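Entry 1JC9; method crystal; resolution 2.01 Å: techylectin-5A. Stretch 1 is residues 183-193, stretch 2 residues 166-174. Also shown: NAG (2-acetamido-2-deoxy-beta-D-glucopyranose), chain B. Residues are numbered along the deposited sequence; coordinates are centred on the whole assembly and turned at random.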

ATOM      1  N   SER A 183      -5.651   8.120   9.248  1.00 20.13           N
ATOM      2  CA  SER A 183      -4.535   8.907   8.729  1.00 20.32           C
ATOM      3  C   SER A 183      -4.312   8.772   7.220  1.00 20.56           C
ATOM      4  O   SER A 183      -3.345   9.316   6.689  1.00 20.83           O
ATOM      5  CB  SER A 183      -3.244   8.555   9.471  1.00 20.24           C
ATOM      6  OG  SER A 183      -3.328   8.922  10.843  1.00 21.48           O
ATOM      7  N   PHE A 184      -5.194   8.054   6.531  1.00 19.03           N
ATOM      8  CA  PHE A 184      -5.074   7.894   5.079  1.00 19.89           C
ATOM      9  C   PHE A 184      -6.140   8.760   4.407  1.00 20.48           C
ATOM     10  O   PHE A 184      -6.013   9.152   3.242  1.00 19.95           O
ATOM     11  CB  PHE A 184      -5.278   6.422   4.689  1.00 19.73           C
ATOM     12  CG  PHE A 184      -4.903   6.097   3.261  1.00 20.39           C
ATOM     13  CD1 PHE A 184      -3.646   6.423   2.760  1.00 20.29           C
ATOM     14  CD2 PHE A 184      -5.787   5.402   2.439  1.00 21.34           C
ATOM     15  CE1 PHE A 184      -3.272   6.058   1.466  1.00 20.56           C
ATOM     16  CE2 PHE A 184      -5.421   5.029   1.141  1.00 20.10           C
ATOM     17  CZ  PHE A 184      -4.160   5.357   0.656  1.00 20.27           C
ATOM     18  N   GLY A 185      -7.186   9.068   5.166  1.00 21.77           N
ATOM     19  CA  GLY A 185      -8.287   9.861   4.649  1.00 23.07           C
ATOM     20  C   GLY A 185      -7.920  11.162   3.960  1.00 24.97           C
ATOM     21  O   GLY A 185      -8.483  11.487   2.915  1.00 25.76           O
ATOM     22  N   ARG A 186      -6.978  11.909   4.525  1.00 25.38           N
ATOM     23  CA  ARG A 186      -6.600  13.189   3.936  1.00 28.36           C
ATOM     24  C   ARG A 186      -5.972  13.059   2.552  1.00 26.55           C
ATOM     25  O   ARG A 186      -5.899  14.031   1.801  1.00 27.03           O
ATOM     26  CB  ARG A 186      -5.640  13.943   4.861  1.00 31.51           C
ATOM     27  CG  ARG A 186      -5.571  15.439   4.569  1.00 38.92           C
ATOM     28  CD  ARG A 186      -4.766  16.201   5.619  1.00 43.83           C
ATOM     29  NE  ARG A 186      -3.321  16.061   5.448  1.00 47.10           N
ATOM     30  CZ  ARG A 186      -2.420  16.614   6.257  1.00 49.07           C
ATOM     31  NH1 ARG A 186      -2.812  17.339   7.297  1.00 49.89           N
ATOM     32  NH2 ARG A 186      -1.124  16.454   6.022  1.00 49.81           N
ATOM     33  N   HIS A 187      -5.532  11.857   2.209  1.00 24.26           N
ATOM     34  CA  HIS A 187      -4.892  11.626   0.920  1.00 22.27           C
ATOM     35  C   HIS A 187      -5.866  11.396  -0.229  1.00 21.93           C
ATOM     36  O   HIS A 187      -5.480  11.426  -1.396  1.00 22.74           O
ATOM     37  CB  HIS A 187      -3.915  10.457   1.061  1.00 20.21           C
ATOM     38  CG  HIS A 187      -2.775  10.757   1.981  1.00 18.73           C
ATOM     39  ND1 HIS A 187      -1.644  11.430   1.566  1.00 16.67           N
ATOM     40  CD2 HIS A 187      -2.631  10.568   3.314  1.00 19.93           C
ATOM     41  CE1 HIS A 187      -0.856  11.644   2.604  1.00 19.91           C
ATOM     42  NE2 HIS A 187      -1.432  11.132   3.678  1.00 18.86           N
ATOM     43  N   ASN A 188      -7.134  11.185   0.100  1.00 22.31           N
ATOM     44  CA  ASN A 188      -8.148  10.959  -0.918  1.00 22.76           C
ATOM     45  C   ASN A 188      -8.114  12.072  -1.966  1.00 22.45           C
ATOM     46  O   ASN A 188      -7.975  13.243  -1.622  1.00 21.67           O
ATOM     47  CB  ASN A 188      -9.535  10.888  -0.255  1.00 22.97           C
ATOM     48  CG  ASN A 188     -10.656  10.643  -1.254  1.00 23.59           C
ATOM     49  OD1 ASN A 188     -10.515   9.860  -2.194  1.00 22.65           O
ATOM     50  ND2 ASN A 188     -11.785  11.303  -1.041  1.00 24.98           N
ATOM     51  N   GLY A 189      -8.222  11.695  -3.240  1.00 21.48           N
ATOM     52  CA  GLY A 189      -8.229  12.665  -4.322  1.00 21.32           C
ATOM     53  C   GLY A 189      -6.911  13.312  -4.717  1.00 22.83           C
ATOM     54  O   GLY A 189      -6.911  14.329  -5.400  1.00 24.80           O
ATOM     55  N   HIS A 190      -5.787  12.736  -4.313  1.00 22.00           N
ATOM     56  CA  HIS A 190      -4.488  13.306  -4.653  1.00 22.13           C
ATOM     57  C   HIS A 190      -3.711  12.462  -5.655  1.00 22.89           C
ATOM     58  O   HIS A 190      -3.926  11.251  -5.756  1.00 23.02           O
ATOM     59  CB  HIS A 190      -3.664  13.498  -3.377  1.00 22.82           C
ATOM     60  CG  HIS A 190      -4.138  14.637  -2.531  1.00 25.36           C
ATOM     61  ND1 HIS A 190      -3.707  15.931  -2.720  1.00 25.88           N
ATOM     62  CD2 HIS A 190      -5.059  14.689  -1.538  1.00 25.12           C
ATOM     63  CE1 HIS A 190      -4.341  16.732  -1.884  1.00 25.56           C
ATOM     64  NE2 HIS A 190      -5.168  16.004  -1.156  1.00 25.00           N
ATOM     65  N   ASN A 191      -2.813  13.105  -6.398  1.00 22.74           N
ATOM     66  CA  ASN A 191      -1.995  12.403  -7.383  1.00 23.59           C
ATOM     67  C   ASN A 191      -0.903  11.644  -6.651  1.00 22.03           C
ATOM     68  O   ASN A 191      -0.647  11.886  -5.475  1.00 21.68           O
ATOM     69  CB  ASN A 191      -1.307  13.381  -8.343  1.00 27.15           C
ATOM     70  CG  ASN A 191      -2.253  14.400  -8.922  1.00 32.73           C
ATOM     71  OD1 ASN A 191      -3.217  14.038  -9.595  1.00 30.54           O
ATOM     72  ND2 ASN A 191      -1.972  15.675  -8.641  1.00 40.29           N
ATOM     73  N   PHE A 192      -0.255  10.730  -7.358  1.00 20.38           N
ATOM     74  CA  PHE A 192       0.839   9.976  -6.778  1.00 21.29           C
ATOM     75  C   PHE A 192       2.091  10.797  -7.081  1.00 21.67           C
ATOM     76  O   PHE A 192       2.199  11.373  -8.164  1.00 21.44           O
ATOM     77  CB  PHE A 192       0.956   8.611  -7.453  1.00 19.51           C
ATOM     78  CG  PHE A 192       1.807   7.634  -6.699  1.00 20.24           C
ATOM     79  CD1 PHE A 192       1.295   6.953  -5.597  1.00 19.60           C
ATOM     80  CD2 PHE A 192       3.122   7.387  -7.091  1.00 20.36           C
ATOM     81  CE1 PHE A 192       2.074   6.035  -4.895  1.00 19.32           C
ATOM     82  CE2 PHE A 192       3.912   6.470  -6.396  1.00 19.92           C
ATOM     83  CZ  PHE A 192       3.384   5.792  -5.295  1.00 19.62           C
ATOM     84  N   SER A 193       3.020  10.876  -6.131  1.00 21.12           N
ATOM     85  CA  SER A 193       4.265  11.614  -6.349  1.00 21.34           C
ATOM     86  C   SER A 193       5.472  10.744  -6.011  1.00 23.15           C
ATOM     87  O   SER A 193       5.384   9.835  -5.186  1.00 23.54           O
ATOM     88  CB  SER A 193       4.323  12.880  -5.488  1.00 19.61           C
ATOM     89  OG  SER A 193       3.382  13.852  -5.903  1.00 21.14           O
TER
HETATM   90  C1  NAG B 270       1.069  18.463   8.813  1.00 48.59           C
HETATM   91  C2  NAG B 270       2.408  18.621   7.952  1.00 47.22           C
HETATM   92  C3  NAG B 270       3.065  20.007   8.317  1.00 48.72           C
HETATM   93  C4  NAG B 270       2.070  21.064   7.896  1.00 51.79           C
HETATM   94  C5  NAG B 270       0.741  20.846   8.706  1.00 52.97           C
HETATM   95  C6  NAG B 270      -0.336  21.862   8.316  1.00 54.62           C
HETATM   96  C7  NAG B 270       3.582  16.615   7.294  1.00 36.23           C
HETATM   97  C8  NAG B 270       4.513  15.470   7.550  1.00 32.73           C
HETATM   98  N2  NAG B 270       3.333  17.531   8.298  1.00 40.32           N
HETATM   99  O1  NAG B 270       0.365  17.206   8.558  1.00 50.83           O
HETATM  100  O3  NAG B 270       4.265  20.214   7.573  1.00 50.07           O
HETATM  101  O4  NAG B 270       2.613  22.400   8.192  1.00 53.66           O
HETATM  102  O5  NAG B 270       0.148  19.530   8.480  1.00 51.36           O
HETATM  103  O6  NAG B 270      -1.468  21.489   9.162  1.00 57.43           O
HETATM  104  O7  NAG B 270       3.058  16.695   6.156  1.00 30.68           O
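Stretch 2 (166-174) DYLYCLHIG

Stretch 2 runs antiparallel to stretch 1, as the CA register shows: Asn188 lies nearest His172 (CA to CA 5.4 Å), Gly189 nearest Leu171 (5.1 Å), Asn191 nearest Cys170 (4.4 Å) and Phe192 nearest Tyr169 (5.7 Å). One numbering rises as the other falls. Only Leu171 and His172 are assigned as strand; Leu168 and Tyr169, with phi/psi of 55/38 and 48/43, take left-handed conformations before Cys170 and Leu171 extend. Stretch 1 offers a short 3-10 segment, 185-187, then a type II turn from His187 to His190, and an extended run through Phe192.

Four hydrogen bonds fix the alignment. Phe192 N donates to Leu168 O at 3.0 Å (161°), and Leu171 N to His190 O at 3.1 Å (166°). Gly189 N reaches Leu171 O at 2.8 Å, with a more bent angle of 144°, so both polar backbone atoms of Leu171 are bound to the turn. Beyond it the pairing passes to a side chain: Ile173 N donates to Asn188 OD1 at 3.0 Å (153°), the t rotamer of Asn188 bringing its amide end nearer although its CA-to-CB bond points sideways. His190 O also receives a CA-H...O contact from Cys170 CA, at 3.4 Å.

The principal bumps of stretch 2 are Leu171 and Ile173, which lose 84 and 85 Å² to stretch 1. Leu171 CD2 enters a hollow bounded by Phe184 CZ at 3.5 Å, His187 O at 3.6 Å and His187 CB at 4.0 Å. Ile173 points toward stretch 1, and its CD1 sits 3.5 Å from Phe184 O, 3.7 Å from Phe184 CD2 and 3.9 Å from Gly185 CA; its CG1 also meets Asn188 CB at 3.5 Å. Both methyls approach the Phe184 ring obliquely. At Gly189 the backbone itself is the contact surface, its C lying 3.7 Å from Cys170 SG; its phi of 75° favours glycine in its own right.

At the other end Leu168 points toward stretch 1, with CD1 3.9 Å from Asn191 CG, while Phe192 CB meets Tyr169 CB at 4.0 Å and lies at the edge of the tyrosine ring. Phe192 starts toward stretch 2, but the end of its side chain leads away. Asn191 OD1 and Tyr167 O, 4.1 Å apart, are bridged by a water that donates to both, at 3.2 Å from Asn191 OD1 and 2.8 Å from Tyr167 O. Arg186 points away from this contact, and its NH2 donates to O1 of NAG at 3.0 Å. In all, 610 Å² is buried, both sides summed.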

ATOM      1  N   ASP A 166      -2.124   8.126 -16.892  1.00 24.69           N
ATOM      2  CA  ASP A 166      -2.425   9.417 -17.507  1.00 25.71           C
ATOM      3  C   ASP A 166      -3.006  10.368 -16.476  1.00 24.91           C
ATOM      4  O   ASP A 166      -2.798  11.579 -16.540  1.00 23.68           O
ATOM      5  CB  ASP A 166      -3.420   9.260 -18.659  1.00 28.06           C
ATOM      6  CG  ASP A 166      -2.833   8.510 -19.830  1.00 32.11           C
ATOM      7  OD1 ASP A 166      -1.664   8.784 -20.174  1.00 33.34           O
ATOM      8  OD2 ASP A 166      -3.539   7.658 -20.411  1.00 35.50           O
ATOM      9  N   TYR A 167      -3.739   9.808 -15.524  1.00 25.55           N
ATOM     10  CA  TYR A 167      -4.349  10.605 -14.474  1.00 24.58           C
ATOM     11  C   TYR A 167      -3.503  10.588 -13.217  1.00 23.65           C
ATOM     12  O   TYR A 167      -3.993  10.865 -12.123  1.00 23.92           O
ATOM     13  CB  TYR A 167      -5.755  10.087 -14.189  1.00 26.23           C
ATOM     14  CG  TYR A 167      -6.694  10.375 -15.329  1.00 26.42           C
ATOM     15  CD1 TYR A 167      -7.251  11.643 -15.490  1.00 26.08           C
ATOM     16  CD2 TYR A 167      -6.957   9.408 -16.303  1.00 27.37           C
ATOM     17  CE1 TYR A 167      -8.046  11.946 -16.595  1.00 25.72           C
ATOM     18  CE2 TYR A 167      -7.750   9.703 -17.414  1.00 27.35           C
ATOM     19  CZ  TYR A 167      -8.288  10.975 -17.550  1.00 26.03           C
ATOM     20  OH  TYR A 167      -9.057  11.282 -18.647  1.00 27.86           O
ATOM     21  N   LEU A 168      -2.229  10.248 -13.388  1.00 22.74           N
ATOM     22  CA  LEU A 168      -1.266  10.209 -12.292  1.00 21.76           C
ATOM     23  C   LEU A 168      -1.672   9.333 -11.097  1.00 20.63           C
ATOM     24  O   LEU A 168      -1.412   9.684  -9.947  1.00 19.92           O
ATOM     25  CB  LEU A 168      -0.982  11.640 -11.822  1.00 23.25           C
ATOM     26  CG  LEU A 168      -0.599  12.630 -12.931  1.00 23.96           C
ATOM     27  CD1 LEU A 168      -0.424  14.015 -12.339  1.00 25.15           C
ATOM     28  CD2 LEU A 168       0.685  12.178 -13.616  1.00 24.18           C
ATOM     29  N   TYR A 169      -2.305   8.197 -11.381  1.00 20.12           N
ATOM     30  CA  TYR A 169      -2.731   7.255 -10.345  1.00 18.39           C
ATOM     31  C   TYR A 169      -3.470   7.927  -9.184  1.00 19.04           C
ATOM     32  O   TYR A 169      -3.249   7.600  -8.016  1.00 17.98           O
ATOM     33  CB  TYR A 169      -1.512   6.495  -9.816  1.00 17.97           C
ATOM     34  CG  TYR A 169      -0.716   5.795 -10.902  1.00 18.69           C
ATOM     35  CD1 TYR A 169      -1.306   4.823 -11.716  1.00 17.75           C
ATOM     36  CD2 TYR A 169       0.635   6.090 -11.101  1.00 18.40           C
ATOM     37  CE1 TYR A 169      -0.568   4.159 -12.699  1.00 19.16           C
ATOM     38  CE2 TYR A 169       1.379   5.433 -12.079  1.00 18.82           C
ATOM     39  CZ  TYR A 169       0.775   4.469 -12.872  1.00 19.65           C
ATOM     40  OH  TYR A 169       1.518   3.806 -13.825  1.00 20.02           O
ATOM     41  N   CYS A 170      -4.362   8.854  -9.514  1.00 19.12           N
ATOM     42  CA  CYS A 170      -5.128   9.573  -8.505  1.00 21.30           C
ATOM     43  C   CYS A 170      -5.876   8.608  -7.584  1.00 19.94           C
ATOM     44  O   CYS A 170      -6.520   7.667  -8.048  1.00 20.36           O
ATOM     45  CB  CYS A 170      -6.117  10.518  -9.184  1.00 24.00           C
ATOM     46  SG  CYS A 170      -6.857  11.692  -8.049  1.00 30.89           S
ATOM     47  N   LEU A 171      -5.801   8.867  -6.281  1.00 18.97           N
ATOM     48  CA  LEU A 171      -6.429   8.016  -5.270  1.00 18.00           C
ATOM     49  C   LEU A 171      -7.906   8.287  -4.971  1.00 18.93           C
ATOM     50  O   LEU A 171      -8.339   9.434  -4.922  1.00 19.28           O
ATOM     51  CB  LEU A 171      -5.643   8.125  -3.962  1.00 17.73           C
ATOM     52  CG  LEU A 171      -6.188   7.357  -2.752  1.00 19.04           C
ATOM     53  CD1 LEU A 171      -5.967   5.861  -2.936  1.00 18.67           C
ATOM     54  CD2 LEU A 171      -5.475   7.836  -1.502  1.00 18.13           C
ATOM     55  N   HIS A 172      -8.660   7.210  -4.761  1.00 18.70           N
ATOM     56  CA  HIS A 172     -10.081   7.271  -4.422  1.00 19.34           C
ATOM     57  C   HIS A 172     -10.338   6.323  -3.247  1.00 19.44           C
ATOM     58  O   HIS A 172     -10.029   5.137  -3.330  1.00 20.30           O
ATOM     59  CB  HIS A 172     -10.942   6.818  -5.605  1.00 21.25           C
ATOM     60  CG  HIS A 172     -10.939   7.767  -6.760  1.00 24.00           C
ATOM     61  ND1 HIS A 172     -11.819   8.824  -6.856  1.00 24.34           N
ATOM     62  CD2 HIS A 172     -10.149   7.834  -7.857  1.00 24.93           C
ATOM     63  CE1 HIS A 172     -11.571   9.500  -7.964  1.00 26.80           C
ATOM     64  NE2 HIS A 172     -10.562   8.920  -8.588  1.00 27.70           N
ATOM     65  N   ILE A 173     -10.880   6.840  -2.151  1.00 20.50           N
ATOM     66  CA  ILE A 173     -11.199   6.007  -0.996  1.00 21.62           C
ATOM     67  C   ILE A 173     -12.496   6.463  -0.349  1.00 22.60           C
ATOM     68  O   ILE A 173     -12.801   7.658  -0.323  1.00 21.70           O
ATOM     69  CB  ILE A 173     -10.090   6.030   0.086  1.00 23.45           C
ATOM     70  CG1 ILE A 173      -9.630   7.464   0.338  1.00 24.03           C
ATOM     71  CG2 ILE A 173      -8.936   5.118  -0.318  1.00 22.84           C
ATOM     72  CD1 ILE A 173      -8.642   7.582   1.479  1.00 27.08           C
ATOM     73  N   GLY A 174     -13.256   5.499   0.168  1.00 22.72           N
ATOM     74  CA  GLY A 174     -14.516   5.795   0.823  1.00 21.69           C
ATOM     75  C   GLY A 174     -14.392   5.848   2.338  1.00 22.91           C
ATOM     76  O   GLY A 174     -13.343   6.215   2.877  1.00 21.50           O
TER
HETATM   77  O   HOH W   1      -5.180  13.403 -11.984  1.00 38.69           O